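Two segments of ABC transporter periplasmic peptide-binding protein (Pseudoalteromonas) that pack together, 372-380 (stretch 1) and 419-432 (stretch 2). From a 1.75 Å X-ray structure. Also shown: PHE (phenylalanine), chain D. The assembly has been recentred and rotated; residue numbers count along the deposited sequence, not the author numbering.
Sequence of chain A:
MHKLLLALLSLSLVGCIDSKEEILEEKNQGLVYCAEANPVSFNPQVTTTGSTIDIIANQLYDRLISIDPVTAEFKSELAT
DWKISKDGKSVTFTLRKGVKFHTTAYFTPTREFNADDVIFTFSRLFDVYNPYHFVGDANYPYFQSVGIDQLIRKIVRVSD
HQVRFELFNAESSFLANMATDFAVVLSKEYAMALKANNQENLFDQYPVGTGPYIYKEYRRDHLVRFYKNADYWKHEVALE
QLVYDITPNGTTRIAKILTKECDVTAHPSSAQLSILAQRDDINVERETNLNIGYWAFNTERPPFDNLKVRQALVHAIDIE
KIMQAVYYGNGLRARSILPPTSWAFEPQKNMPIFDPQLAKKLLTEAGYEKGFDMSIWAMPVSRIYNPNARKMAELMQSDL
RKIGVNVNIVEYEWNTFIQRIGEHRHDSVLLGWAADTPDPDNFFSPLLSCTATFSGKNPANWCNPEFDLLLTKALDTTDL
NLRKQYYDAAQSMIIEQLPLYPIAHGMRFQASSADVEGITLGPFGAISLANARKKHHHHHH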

# COMPACT_ATOMS: atom_id res chain seq x y z
N PHE A 372 -17.83 28.80 -0.55
CA PHE A 372 -17.41 28.48 0.81
C PHE A 372 -15.91 28.31 0.89
O PHE A 372 -15.21 28.43 -0.10
CB PHE A 372 -18.10 27.19 1.29
CG PHE A 372 -18.00 26.06 0.30
CD1 PHE A 372 -16.87 25.26 0.25
CD2 PHE A 372 -19.04 25.81 -0.59
CE1 PHE A 372 -16.78 24.23 -0.67
CE2 PHE A 372 -18.96 24.78 -1.50
CZ PHE A 372 -17.82 23.98 -1.54
N ASP A 373 -15.43 28.02 2.10
CA ASP A 373 -14.04 27.66 2.34
C ASP A 373 -13.90 26.14 2.48
O ASP A 373 -14.81 25.47 2.96
CB ASP A 373 -13.54 28.33 3.62
CG ASP A 373 -13.33 29.82 3.46
OD1 ASP A 373 -13.78 30.39 2.44
OD2 ASP A 373 -12.72 30.42 4.36
N MET A 374 -12.75 25.61 2.09
CA MET A 374 -12.47 24.21 2.35
C MET A 374 -10.97 23.97 2.43
O MET A 374 -10.18 24.78 1.95
CB MET A 374 -13.05 23.32 1.25
CG MET A 374 -12.41 23.52 -0.12
SD MET A 374 -13.12 22.43 -1.35
CE MET A 374 -12.74 20.82 -0.63
N SER A 375 -10.60 22.86 3.06
CA SER A 375 -9.22 22.42 3.05
C SER A 375 -9.03 21.34 1.98
O SER A 375 -9.95 20.58 1.65
CB SER A 375 -8.77 21.93 4.43
OG SER A 375 -9.53 20.82 4.90
N ILE A 376 -7.83 21.33 1.42
CA ILE A 376 -7.36 20.19 0.66
C ILE A 376 -6.08 19.75 1.32
O ILE A 376 -5.11 20.49 1.39
CB ILE A 376 -7.04 20.56 -0.79
CG1 ILE A 376 -8.32 20.96 -1.52
CG2 ILE A 376 -6.36 19.38 -1.49
CD1 ILE A 376 -8.09 21.29 -2.98
N TRP A 377 -6.09 18.53 1.83
CA TRP A 377 -4.92 17.97 2.43
C TRP A 377 -4.00 17.38 1.36
O TRP A 377 -4.46 16.64 0.49
CB TRP A 377 -5.34 16.91 3.44
CG TRP A 377 -5.86 17.53 4.69
CD1 TRP A 377 -6.84 18.47 4.81
CD2 TRP A 377 -5.42 17.24 6.02
NE1 TRP A 377 -7.03 18.80 6.13
CE2 TRP A 377 -6.17 18.05 6.89
CE3 TRP A 377 -4.46 16.37 6.55
CZ2 TRP A 377 -6.00 18.02 8.27
CZ3 TRP A 377 -4.29 16.34 7.91
CH2 TRP A 377 -5.05 17.16 8.76
N ALA A 378 -2.72 17.73 1.42
CA ALA A 378 -1.74 17.34 0.41
C ALA A 378 -0.58 16.55 1.01
O ALA A 378 0.04 16.99 1.98
CB ALA A 378 -1.20 18.57 -0.32
N MET A 379 -0.28 15.40 0.40
CA MET A 379 0.85 14.56 0.81
C MET A 379 2.18 15.30 0.71
O MET A 379 2.40 16.06 -0.23
CB MET A 379 0.88 13.28 -0.04
CG MET A 379 -0.42 12.52 -0.00
SD MET A 379 -0.47 11.08 -1.09
CE MET A 379 -0.69 11.88 -2.67
N PRO A 380 3.09 15.07 1.68
CA PRO A 380 4.38 15.75 1.75
C PRO A 380 5.47 15.09 0.91
O PRO A 380 6.54 15.66 0.72
CB PRO A 380 4.73 15.64 3.23
CG PRO A 380 4.15 14.33 3.63
CD PRO A 380 2.88 14.17 2.84
N PHE D . -0.43 2.87 0.74
CA PHE D . -0.35 4.31 0.52
C PHE D . 1.03 4.67 0.01
O PHE D . 1.18 5.59 -0.79
CB PHE D . -0.59 5.06 1.83
CG PHE D . -2.00 5.02 2.30
CD1 PHE D . -3.04 5.31 1.43
CD2 PHE D . -2.29 4.70 3.61
CE1 PHE D . -4.34 5.28 1.86
CE2 PHE D . -3.59 4.68 4.05
CZ PHE D . -4.62 4.96 3.17
OXT PHE D . 2.02 4.06 0.41
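Stretch 2 (419-432) QRIGEHRHDSVLLG

Stretch 2 lies on stretch 1 as a parallel β-strand neighbour, with the turn and helix end that precede its strand packed against the indole of Trp 377. The stretch opens in a helix that begins earlier in the chain and includes Gln 419, Arg 420 and Ile 421; a turn follows, in which His 424 adopts a left-handed backbone conformation (phi/psi 39/46°), and the chain is extended from Ser 428 to Gly 432. This strand runs alongside the strand that starts at Asp 373 and carries Trp 377, in the same direction, the axes crossing at -20° and approaching to 4.3 Å. Trp 377 pairs with Val 429, their CA atoms 4.2 Å apart. As expected for parallel pairing, Trp 377 bonds to the residues before and after its partner: Trp 377 N donates to Ser 428 O (2.8 Å), and Leu 430 N donates to Trp 377 O (2.8 Å), both nearly straight.

Before this ladder, side chains take over the bonding. Ser 375 N donates to Asp 427 OD2 (2.9 Å), Asp 427 N to Ser 375 OG (3.3 Å), and Ser 428 OG to Ser 375 O (2.8 Å), so the entry to the strand is pinned at three points.

Trp 377 is the most extensively covered residue. His 426 CB sits over its five-membered ring, 3.4 Å from the Trp 377 CD1 atom, and the imidazole turns an edge toward the same indole. Ile 421 CD1 reaches Trp 377 CE3 at 3.7 Å, and Arg 420 CB lies 3.8 Å from Trp 377 CZ3, while Val 429 CG2 packs 3.8 Å from Trp 377 CB on the same sheet face. One water oxygen lies 2.7 Å from Ser 375 OG and 3.2 Å from Trp 377 NE1, which donates to it.

Ile 376 CG2 meets Leu 430 CG at 3.9 Å; farther along, Met 379 SD meets Leu 431 CD2 at 3.8 Å; Leu 431 CD2 also lies 3.6 Å from CD1 of the bound phenylalanine.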

# COMPACT_ATOMS: atom_id res chain seq x y z
N GLN A 419 -2.13 9.35 9.64
CA GLN A 419 -2.83 9.22 10.91
C GLN A 419 -4.01 10.20 11.02
O GLN A 419 -5.11 9.82 11.40
CB GLN A 419 -1.82 9.42 12.05
CG GLN A 419 -2.41 9.50 13.43
CD GLN A 419 -2.82 8.15 13.98
OE1 GLN A 419 -3.14 7.23 13.22
NE2 GLN A 419 -2.80 8.02 15.30
N ARG A 420 -3.77 11.45 10.66
CA ARG A 420 -4.80 12.48 10.78
C ARG A 420 -5.89 12.35 9.71
O ARG A 420 -7.03 12.78 9.90
CB ARG A 420 -4.17 13.88 10.84
CG ARG A 420 -3.38 14.13 12.14
CD ARG A 420 -2.76 15.54 12.24
NE ARG A 420 -1.90 15.69 13.42
CZ ARG A 420 -1.22 16.80 13.72
NH1 ARG A 420 -1.28 17.87 12.95
NH2 ARG A 420 -0.46 16.84 14.81
N ILE A 421 -5.55 11.72 8.59
CA ILE A 421 -6.55 11.39 7.58
C ILE A 421 -7.41 10.20 8.05
O ILE A 421 -8.62 10.15 7.78
CB ILE A 421 -5.90 11.09 6.19
CG1 ILE A 421 -5.23 12.35 5.61
CG2 ILE A 421 -6.94 10.62 5.22
CD1 ILE A 421 -6.22 13.43 5.15
N GLY A 422 -6.79 9.27 8.77
CA GLY A 422 -7.53 8.17 9.37
C GLY A 422 -8.47 8.64 10.46
O GLY A 422 -9.44 7.96 10.79
N GLU A 423 -8.17 9.81 11.02
CA GLU A 423 -9.01 10.44 12.04
C GLU A 423 -9.98 11.41 11.41
O GLU A 423 -10.62 12.20 12.09
CB GLU A 423 -8.14 11.18 13.06
CG GLU A 423 -7.25 10.28 13.88
CD GLU A 423 -6.15 11.03 14.61
OE1 GLU A 423 -6.23 12.27 14.67
OE2 GLU A 423 -5.20 10.39 15.11
N HIS A 424 -10.09 11.32 10.08
CA HIS A 424 -10.93 12.20 9.27
C HIS A 424 -10.98 13.68 9.70
O HIS A 424 -12.04 14.30 9.75
CB HIS A 424 -12.34 11.61 9.09
CG HIS A 424 -13.16 11.59 10.34
ND1 HIS A 424 -13.10 10.56 11.26
CD2 HIS A 424 -14.08 12.46 10.82
CE1 HIS A 424 -13.93 10.81 12.26
NE2 HIS A 424 -14.54 11.96 12.01
N ARG A 425 -9.80 14.26 9.96
CA ARG A 425 -9.71 15.68 10.30
C ARG A 425 -9.88 16.61 9.09
O ARG A 425 -10.03 17.82 9.24
CB ARG A 425 -8.40 15.99 11.03
CG ARG A 425 -8.32 15.45 12.47
CD ARG A 425 -7.44 16.31 13.38
NE ARG A 425 -6.46 15.53 14.14
CZ ARG A 425 -5.48 16.06 14.87
NH1 ARG A 425 -5.34 17.38 14.95
NH2 ARG A 425 -4.64 15.27 15.52
N HIS A 426 -9.87 16.03 7.89
CA HIS A 426 -9.85 16.80 6.65
C HIS A 426 -11.22 17.07 6.09
O HIS A 426 -12.17 16.37 6.41
CB HIS A 426 -9.04 16.04 5.60
CG HIS A 426 -9.61 14.70 5.25
ND1 HIS A 426 -9.59 13.64 6.13
CD2 HIS A 426 -10.20 14.25 4.12
CE1 HIS A 426 -10.15 12.59 5.55
NE2 HIS A 426 -10.53 12.93 4.33
N ASP A 427 -11.30 18.09 5.23
CA ASP A 427 -12.47 18.30 4.37
C ASP A 427 -12.30 17.42 3.15
O ASP A 427 -13.23 16.73 2.73
CB ASP A 427 -12.53 19.74 3.85
CG ASP A 427 -13.00 20.73 4.88
OD1 ASP A 427 -13.54 20.32 5.93
OD2 ASP A 427 -12.82 21.94 4.62
N SER A 428 -11.11 17.48 2.57
CA SER A 428 -10.76 16.72 1.38
C SER A 428 -9.27 16.48 1.40
O SER A 428 -8.52 17.19 2.07
CB SER A 428 -11.16 17.46 0.11
OG SER A 428 -10.26 18.51 -0.18
N VAL A 429 -8.83 15.47 0.66
CA VAL A 429 -7.43 15.08 0.64
C VAL A 429 -7.04 14.52 -0.71
O VAL A 429 -7.84 13.85 -1.38
CB VAL A 429 -7.12 14.02 1.72
CG1 VAL A 429 -8.04 12.83 1.55
CG2 VAL A 429 -5.66 13.59 1.65
N LEU A 430 -5.80 14.80 -1.09
CA LEU A 430 -5.18 14.19 -2.25
C LEU A 430 -4.43 12.98 -1.75
O LEU A 430 -3.46 13.10 -1.02
CB LEU A 430 -4.20 15.17 -2.90
CG LEU A 430 -4.83 16.43 -3.48
CD1 LEU A 430 -3.75 17.39 -3.95
CD2 LEU A 430 -5.79 16.09 -4.60
N LEU A 431 -4.90 11.80 -2.14
CA LEU A 431 -4.27 10.56 -1.74
C LEU A 431 -4.39 9.57 -2.90
O LEU A 431 -4.51 9.95 -4.05
CB LEU A 431 -4.94 9.99 -0.49
CG LEU A 431 -4.02 9.87 0.73
CD1 LEU A 431 -4.80 9.68 2.03
CD2 LEU A 431 -3.01 8.75 0.53
N GLY A 432 -4.35 8.28 -2.58
CA GLY A 432 -4.50 7.27 -3.60
C GLY A 432 -4.13 5.91 -3.08
O GLY A 432 -4.10 5.68 -1.88
O HOH W 1 -9.23 20.61 7.55